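Local atomic coordinates of beta-lactamase II (Erythrobacter litoralis, PDB entry 6V72), a protein that probably hydrolyses the ring of beta-lactam antibiotics to substituted beta-amino acids as a zinc-dependent class B metallo-beta-lactamase. Residues F22-W35 with Q73-L85. Numbering follows the deposited sequence. Where two conformers were deposited one is given.
Sequences FGEVSFSQLAEGVW and QTEQIVAWASMVL. With CA (calcium ion), chain C; FMT (formic acid), chain H.
Trp80 of the helix and Phe22, Phe27 and Trp35 of the N-terminal strands build an aromatic cluster where a helix of the metallo-beta-lactamase fold packs on its larger sheet, a worked example of one indole joining several strands. Leaving its backbone with CG anti to N (chi1 -161°), Trp80 reaches across the sheet surface. Phe27 lies flat against it in a face-to-face stack, the Phe27 ring and the Trp80 six-membered ring having centroids 3.7 Å apart. The far edge of the same indole meets Trp35 edge-to-face: Trp80 CH2 stands over the middle of the Trp35 ring, 3.5 Å from Trp35 CE2, with the planes at 86°. At its near end, Trp80 CD1 sits 3.4 Å from Phe22 CG, over the rim of a ring tilted by 52°; selenomethionine Met83 brings CE to the edge of that ring, 3.5 Å from Phe22 CZ. Beyond the aromatics, the type II' turn Phe22–Val25 is held through polar groups. The extended Gln76 accepts Glu24 N at OE1 (2.9 Å), while Gln73 NE2 donates to Glu24 OE2 from above the carboxylate plane (3.2 Å). Between these two glutamines in the sequence, Glu75 binds a calcium ion together with Glu72. Leu55 of strand 49-58 touches both Trp35 and Trp80, His37 of strand 34-41 touches Phe27 and Ile77, and helix 105-110 packs against Thr74 and Val78.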
ATOM      1  N   PHE A  22       5.758  27.478  12.691  1.00 22.57           N
ATOM      2  CA  PHE A  22       6.637  28.439  12.029  1.00 22.47           C
ATOM      3  C   PHE A  22       6.388  28.291  10.538  1.00 21.87           C
ATOM      4  O   PHE A  22       6.776  27.280   9.952  1.00 20.72           O
ATOM      5  CB  PHE A  22       8.104  28.178  12.372  1.00 23.99           C
ATOM      6  CG  PHE A  22       9.059  29.200  11.823  1.00 23.19           C
ATOM      7  CD1 PHE A  22       9.096  30.477  12.340  1.00 24.77           C
ATOM      8  CD2 PHE A  22       9.938  28.873  10.810  1.00 23.55           C
ATOM      9  CE1 PHE A  22       9.992  31.420  11.843  1.00 27.19           C
ATOM     10  CE2 PHE A  22      10.831  29.806  10.312  1.00 25.40           C
ATOM     11  CZ  PHE A  22      10.861  31.086  10.833  1.00 24.56           C
ATOM     12  N   GLY A  23       5.736  29.278   9.929  1.00 22.79           N
ATOM     13  CA  GLY A  23       5.266  29.100   8.561  1.00 21.28           C
ATOM     14  C   GLY A  23       4.380  27.866   8.448  1.00 19.93           C
ATOM     15  O   GLY A  23       3.427  27.680   9.220  1.00 24.03           O
ATOM     16  N   GLU A  24       4.703  27.003   7.487  1.00 18.89           N
ATOM     17  CA  GLU A  24       3.983  25.748   7.282  1.00 19.55           C
ATOM     18  C   GLU A  24       4.519  24.602   8.132  1.00 16.96           C
ATOM     19  O   GLU A  24       4.051  23.466   7.981  1.00 18.23           O
ATOM     20  CB  GLU A  24       4.047  25.329   5.808  1.00 23.19           C
ATOM     21  CG  GLU A  24       3.422  26.292   4.811  1.00 30.78           C
ATOM     22  CD  GLU A  24       3.921  26.030   3.390  1.00 40.25           C
ATOM     23  OE1 GLU A  24       4.532  26.943   2.791  1.00 46.64           O
ATOM     24  OE2 GLU A  24       3.727  24.903   2.876  1.00 41.21           O
ATOM     25  N   VAL A  25       5.512  24.844   8.982  1.00 17.16           N
ATOM     26  CA  VAL A  25       6.160  23.764   9.727  1.00 15.61           C
ATOM     27  C   VAL A  25       5.601  23.716  11.135  1.00 15.84           C
ATOM     28  O   VAL A  25       5.434  24.752  11.793  1.00 18.68           O
ATOM     29  CB  VAL A  25       7.687  23.943   9.771  1.00 16.95           C
ATOM     30  CG1 VAL A  25       8.352  22.704  10.426  1.00 15.96           C
ATOM     31  CG2 VAL A  25       8.225  24.201   8.386  1.00 18.81           C
ATOM     32  N   SER A  26       5.311  22.513  11.603  1.00 15.09           N
ATOM     33  CA  SER A  26       4.931  22.283  12.992  1.00 16.12           C
ATOM     34  C   SER A  26       6.124  21.679  13.724  1.00 17.04           C
ATOM     35  O   SER A  26       6.645  20.640  13.307  1.00 19.12           O
ATOM     36  CB  SER A  26       3.733  21.336  13.064  1.00 17.82           C
ATOM     37  OG  SER A  26       2.573  21.945  12.523  1.00 22.24           O
ATOM     38  N   PHE A  27       6.552  22.305  14.810  1.00 16.75           N
ATOM     39  CA  PHE A  27       7.678  21.802  15.590  1.00 16.05           C
ATOM     40  C   PHE A  27       7.196  21.256  16.924  1.00 18.13           C
ATOM     41  O   PHE A  27       6.371  21.881  17.600  1.00 22.56           O
ATOM     42  CB  PHE A  27       8.716  22.896  15.845  1.00 20.10           C
ATOM     43  CG  PHE A  27       9.533  23.253  14.641  1.00 17.26           C
ATOM     44  CD1 PHE A  27      10.577  22.432  14.216  1.00 18.08           C
ATOM     45  CD2 PHE A  27       9.271  24.424  13.941  1.00 18.92           C
ATOM     46  CE1 PHE A  27      11.333  22.772  13.102  1.00 20.33           C
ATOM     47  CE2 PHE A  27      10.021  24.769  12.840  1.00 21.33           C
ATOM     48  CZ  PHE A  27      11.063  23.947  12.423  1.00 20.38           C
ATOM     49  N   SER A  28       7.734  20.112  17.329  1.00 17.83           N
ATOM     50  CA  SER A  28       7.458  19.613  18.669  1.00 18.74           C
ATOM     51  C   SER A  28       8.743  19.064  19.261  1.00 18.44           C
ATOM     52  O   SER A  28       9.616  18.579  18.545  1.00 23.16           O
ATOM     53  CB  SER A  28       6.360  18.550  18.691  1.00 24.20           C
ATOM     54  OG  SER A  28       6.590  17.544  17.735  1.00 26.44           O
ATOM     55  N   GLN A  29       8.864  19.167  20.575  1.00 21.53           N
ATOM     56  CA  GLN A  29      10.085  18.771  21.251  1.00 21.31           C
ATOM     57  C   GLN A  29       9.954  17.331  21.736  1.00 21.27           C
ATOM     58  O   GLN A  29       9.022  17.004  22.487  1.00 25.44           O
ATOM     59  CB  GLN A  29      10.375  19.725  22.410  1.00 25.12           C
ATOM     60  CG  GLN A  29      11.812  19.738  22.811  1.00 27.90           C
ATOM     61  CD  GLN A  29      12.065  20.653  23.980  1.00 33.87           C
ATOM     62  OE1 GLN A  29      12.794  21.632  23.862  1.00 38.71           O
ATOM     63  NE2 GLN A  29      11.461  20.345  25.115  1.00 38.84           N
ATOM     64  N   LEU A  30      10.885  16.471  21.305  1.00 21.13           N
ATOM     65  CA  LEU A  30      10.925  15.087  21.763  1.00 21.19           C
ATOM     66  C   LEU A  30      11.759  14.922  23.020  1.00 25.28           C
ATOM     67  O   LEU A  30      11.537  13.982  23.799  1.00 28.09           O
ATOM     68  CB  LEU A  30      11.503  14.185  20.676  1.00 22.32           C
ATOM     69  CG  LEU A  30      10.710  14.167  19.369  1.00 21.54           C
ATOM     70  CD1 LEU A  30      11.279  13.094  18.421  1.00 21.39           C
ATOM     71  CD2 LEU A  30       9.222  13.959  19.642  1.00 25.09           C
ATOM     72  N   ALA A  31      12.724  15.807  23.211  1.00 24.24           N
ATOM     73  CA  ALA A  31      13.622  15.803  24.359  1.00 22.22           C
ATOM     74  C   ALA A  31      14.331  17.144  24.315  1.00 21.98           C
ATOM     75  O   ALA A  31      14.256  17.859  23.318  1.00 20.89           O
ATOM     76  CB  ALA A  31      14.625  14.645  24.301  1.00 22.20           C
ATOM     77  N   GLU A  32      15.025  17.480  25.392  1.00 24.46           N
ATOM     78  CA  GLU A  32      15.826  18.695  25.361  1.00 25.09           C
ATOM     79  C   GLU A  32      16.794  18.670  24.183  1.00 22.70           C
ATOM     80  O   GLU A  32      17.586  17.732  24.033  1.00 22.88           O
ATOM     81  CB  GLU A  32      16.592  18.857  26.669  1.00 29.80           C
ATOM     82  CG  GLU A  32      17.412  20.120  26.698  1.00 35.75           C
ATOM     83  CD  GLU A  32      18.165  20.285  27.997  1.00 44.32           C
ATOM     84  OE1 GLU A  32      17.726  19.714  29.024  1.00 48.58           O
ATOM     85  OE2 GLU A  32      19.198  20.986  27.989  1.00 47.34           O
ATOM     86  N   GLY A  33      16.692  19.680  23.317  1.00 21.38           N
ATOM     87  CA  GLY A  33      17.539  19.772  22.142  1.00 19.55           C
ATOM     88  C   GLY A  33      17.164  18.873  20.987  1.00 18.63           C
ATOM     89  O   GLY A  33      17.930  18.780  20.018  1.00 19.35           O
ATOM     90  N   VAL A  34      16.022  18.201  21.045  1.00 16.86           N
ATOM     91  CA  VAL A  34      15.585  17.328  19.955  1.00 16.96           C
ATOM     92  C   VAL A  34      14.216  17.795  19.497  1.00 16.47           C
ATOM     93  O   VAL A  34      13.212  17.602  20.198  1.00 19.79           O
ATOM     94  CB  VAL A  34      15.543  15.850  20.361  1.00 17.76           C
ATOM     95  CG1 VAL A  34      15.144  14.995  19.153  1.00 18.41           C
ATOM     96  CG2 VAL A  34      16.882  15.407  20.920  1.00 19.55           C
ATOM     97  N   TRP A  35      14.171  18.383  18.315  1.00 15.94           N
ATOM     98  CA  TRP A  35      12.937  18.853  17.714  1.00 15.34           C
ATOM     99  C   TRP A  35      12.482  17.876  16.644  1.00 13.73           C
ATOM    100  O   TRP A  35      13.296  17.354  15.871  1.00 17.08           O
ATOM    101  CB  TRP A  35      13.124  20.232  17.096  1.00 15.02           C
ATOM    102  CG  TRP A  35      13.330  21.274  18.140  1.00 16.90           C
ATOM    103  CD1 TRP A  35      14.523  21.760  18.583  1.00 18.75           C
ATOM    104  CD2 TRP A  35      12.313  21.916  18.916  1.00 20.21           C
ATOM    105  NE1 TRP A  35      14.310  22.686  19.567  1.00 20.96           N
ATOM    106  CE2 TRP A  35      12.963  22.805  19.791  1.00 19.81           C
ATOM    107  CE3 TRP A  35      10.916  21.850  18.932  1.00 21.12           C
ATOM    108  CZ2 TRP A  35      12.263  23.623  20.687  1.00 23.27           C
ATOM    109  CZ3 TRP A  35      10.219  22.659  19.833  1.00 23.68           C
ATOM    110  CH2 TRP A  35      10.898  23.527  20.698  1.00 23.86           C
ATOM    111  N   GLN A  73       9.147  24.557   2.415  1.00 14.07           N
ATOM    112  CA  GLN A  73       9.070  24.139   3.804  1.00 12.72           C
ATOM    113  C   GLN A  73      10.458  23.870   4.362  1.00 13.27           C
ATOM    114  O   GLN A  73      10.734  24.157   5.535  1.00 14.32           O
ATOM    115  CB  GLN A  73       8.201  22.888   3.934  1.00 13.78           C
ATOM    116  CG  GLN A  73       6.715  23.112   3.706  1.00 14.61           C
ATOM    117  CD  GLN A  73       6.005  21.812   3.364  1.00 17.52           C
ATOM    118  OE1 GLN A  73       6.642  20.778   3.148  1.00 18.66           O
ATOM    119  NE2 GLN A  73       4.676  21.852   3.331  1.00 20.74           N
ATOM    120  N   THR A  74      11.325  23.265   3.552  1.00 12.82           N
ATOM    121  CA  THR A  74      12.666  22.970   4.032  1.00 13.71           C
ATOM    122  C   THR A  74      13.411  24.263   4.340  1.00 14.95           C
ATOM    123  O   THR A  74      14.124  24.359   5.346  1.00 13.59           O
ATOM    124  CB  THR A  74      13.403  22.115   2.999  1.00 13.86           C
ATOM    125  OG1 THR A  74      12.667  20.893   2.823  1.00 13.81           O
ATOM    126  CG2 THR A  74      14.796  21.756   3.475  1.00 16.17           C
ATOM    127  N   GLU A  75      13.202  25.289   3.515  1.00 14.82           N
ATOM    128  CA  GLU A  75      13.782  26.600   3.799  1.00 14.12           C
ATOM    129  C   GLU A  75      13.296  27.129   5.148  1.00 15.86           C
ATOM    130  O   GLU A  75      14.059  27.772   5.890  1.00 16.55           O
ATOM    131  CB  GLU A  75      13.422  27.588   2.670  1.00 14.48           C
ATOM    132  CG  GLU A  75      14.125  27.299   1.360  1.00 17.79           C
ATOM    133  CD  GLU A  75      13.467  27.969   0.150  1.00 18.50           C
ATOM    134  OE1 GLU A  75      12.526  28.766   0.320  1.00 18.90           O
ATOM    135  OE2 GLU A  75      13.874  27.669  -0.983  1.00 21.26           O
ATOM    136  N   GLN A  76      12.033  26.862   5.492  1.00 14.16           N
ATOM    137  CA  GLN A  76      11.528  27.338   6.777  1.00 14.42           C
ATOM    138  C   GLN A  76      12.188  26.617   7.941  1.00 15.02           C
ATOM    139  O   GLN A  76      12.455  27.234   8.974  1.00 16.91           O
ATOM    140  CB  GLN A  76      10.007  27.207   6.833  1.00 15.33           C
ATOM    141  CG  GLN A  76       9.354  28.206   5.890  1.00 19.03           C
ATOM    142  CD  GLN A  76       7.844  28.149   5.865  1.00 24.24           C
ATOM    143  OE1 GLN A  76       7.240  27.131   6.184  1.00 23.89           O
ATOM    144  NE2 GLN A  76       7.220  29.268   5.466  1.00 28.79           N
ATOM    145  N   ILE A  77      12.472  25.310   7.802  1.00 13.72           N
ATOM    146  CA  ILE A  77      13.192  24.611   8.866  1.00 13.37           C
ATOM    147  C   ILE A  77      14.568  25.223   9.061  1.00 13.32           C
ATOM    148  O   ILE A  77      15.006  25.470  10.191  1.00 15.27           O
ATOM    149  CB  ILE A  77      13.295  23.104   8.560  1.00 13.13           C
ATOM    150  CG1 ILE A  77      11.918  22.471   8.455  1.00 14.86           C
ATOM    151  CG2 ILE A  77      14.079  22.395   9.653  1.00 14.37           C
ATOM    152  CD1 ILE A  77      11.959  21.055   7.856  1.00 16.41           C
ATOM    153  N   VAL A  78      15.272  25.482   7.952  1.00 14.17           N
ATOM    154  CA  VAL A  78      16.603  26.071   8.027  1.00 15.78           C
ATOM    155  C   VAL A  78      16.535  27.443   8.688  1.00 13.89           C
ATOM    156  O   VAL A  78      17.394  27.804   9.505  1.00 15.69           O
ATOM    157  CB  VAL A  78      17.220  26.126   6.613  1.00 15.02           C
ATOM    158  CG1 VAL A  78      18.532  26.909   6.614  1.00 17.91           C
ATOM    159  CG2 VAL A  78      17.460  24.690   6.093  1.00 16.85           C
ATOM    160  N   ALA A  79      15.505  28.222   8.354  1.00 14.84           N
ATOM    161  CA  ALA A  79      15.364  29.553   8.943  1.00 14.96           C
ATOM    162  C   ALA A  79      15.027  29.475  10.425  1.00 17.40           C
ATOM    163  O   ALA A  79      15.478  30.309  11.207  1.00 19.69           O
ATOM    164  CB  ALA A  79      14.298  30.354   8.194  1.00 17.61           C
ATOM    165  N   TRP A  80      14.225  28.495  10.833  0.54 16.29           N
ATOM    166  CA  TRP A  80      13.925  28.358  12.251  0.54 16.63           C
ATOM    167  C   TRP A  80      15.192  28.066  13.048  0.54 17.14           C
ATOM    168  O   TRP A  80      15.406  28.636  14.126  0.54 18.25           O
ATOM    169  CB  TRP A  80      12.886  27.258  12.452  0.54 18.13           C
ATOM    170  CG  TRP A  80      12.163  27.321  13.772  0.54 18.52           C
ATOM    171  CD1 TRP A  80      11.274  28.273  14.186  0.54 18.79           C
ATOM    172  CD2 TRP A  80      12.268  26.378  14.841  0.54 17.94           C
ATOM    173  NE1 TRP A  80      10.820  27.976  15.448  0.54 18.08           N
ATOM    174  CE2 TRP A  80      11.411  26.817  15.874  0.54 18.18           C
ATOM    175  CE3 TRP A  80      12.996  25.196  15.022  0.54 17.98           C
ATOM    176  CZ2 TRP A  80      11.266  26.121  17.072  0.54 17.92           C
ATOM    177  CZ3 TRP A  80      12.851  24.504  16.210  0.54 18.64           C
ATOM    178  CH2 TRP A  80      11.991  24.965  17.218  0.54 21.03           C
ATOM    179  N   ALA A  81      16.066  27.205  12.518  1.00 15.75           N
ATOM    180  CA  ALA A  81      17.307  26.911  13.219  1.00 13.27           C
ATOM    181  C   ALA A  81      18.195  28.141  13.301  1.00 15.11           C
ATOM    182  O   ALA A  81      18.778  28.419  14.352  1.00 17.27           O
ATOM    183  CB  ALA A  81      18.053  25.771  12.518  1.00 15.89           C
ATOM    184  N   SER A  82      18.308  28.886  12.204  0.53 16.35           N
ATOM    185  CA  SER A  82      19.209  30.032  12.177  0.53 18.83           C
ATOM    186  C   SER A  82      18.621  31.219  12.926  0.53 20.67           C
ATOM    187  O   SER A  82      19.296  31.837  13.762  0.53 21.48           O
ATOM    188  CB  SER A  82      19.508  30.418  10.732  0.53 18.32           C
ATOM    189  OG  SER A  82      20.398  31.514  10.678  0.53 20.60           O
HETATM  190  N   MSE A  83      17.372  31.555  12.641  1.00 20.14           N
HETATM  191  CA  MSE A  83      16.784  32.769  13.195  1.00 22.24           C
HETATM  192  C   MSE A  83      16.282  32.615  14.605  1.00 23.13           C
HETATM  193  O   MSE A  83      16.482  33.503  15.443  1.00 25.40           O
HETATM  194  CB  MSE A  83      15.628  33.276  12.346  1.00 27.59           C
HETATM  195  CG  MSE A  83      15.232  34.667  12.789  0.50 36.22           C
HETATM  196 SE   MSE A  83      13.660  35.382  11.929  0.50 44.93          SE
HETATM  197  CE  MSE A  83      12.413  33.943  12.070  0.67 42.32           C
ATOM    198  N   VAL A  84      15.595  31.511  14.873  1.00 21.22           N
ATOM    199  CA  VAL A  84      14.935  31.351  16.159  1.00 20.35           C
ATOM    200  C   VAL A  84      15.885  30.678  17.142  1.00 21.75           C
ATOM    201  O   VAL A  84      16.228  31.258  18.177  1.00 25.38           O
ATOM    202  CB  VAL A  84      13.618  30.572  16.011  1.00 21.29           C
ATOM    203  CG1 VAL A  84      12.991  30.347  17.363  1.00 23.42           C
ATOM    204  CG2 VAL A  84      12.661  31.337  15.104  1.00 23.10           C
ATOM    205  N   LEU A  85      16.341  29.466  16.827  1.00 18.60           N
ATOM    206  CA  LEU A  85      17.244  28.772  17.741  1.00 17.52           C
ATOM    207  C   LEU A  85      18.614  29.418  17.820  1.00 19.44           C
ATOM    208  O   LEU A  85      19.324  29.205  18.805  1.00 20.52           O
ATOM    209  CB  LEU A  85      17.434  27.315  17.308  1.00 17.76           C
ATOM    210  CG  LEU A  85      16.187  26.460  17.186  1.00 19.31           C
ATOM    211  CD1 LEU A  85      16.635  25.034  16.933  1.00 19.25           C
ATOM    212  CD2 LEU A  85      15.342  26.573  18.454  1.00 21.53           C
TER
HETATM  213 CA    CA C 302      11.080  30.594   0.739  1.00 18.51          CA
HETATM  214  C   FMT H 307      18.566  34.887  11.066  1.00 46.15           C
HETATM  215  O1  FMT H 307      17.608  35.621  10.835  1.00 46.15           O
HETATM  216  O2  FMT H 307      18.845  33.890  10.403  1.00 44.22           O
HETATM  217  O   HOH W   1      10.364  29.324   2.626  1.00 18.44           O
HETATM  218  O   HOH W   2      12.965  31.518   1.738  1.00 21.86           O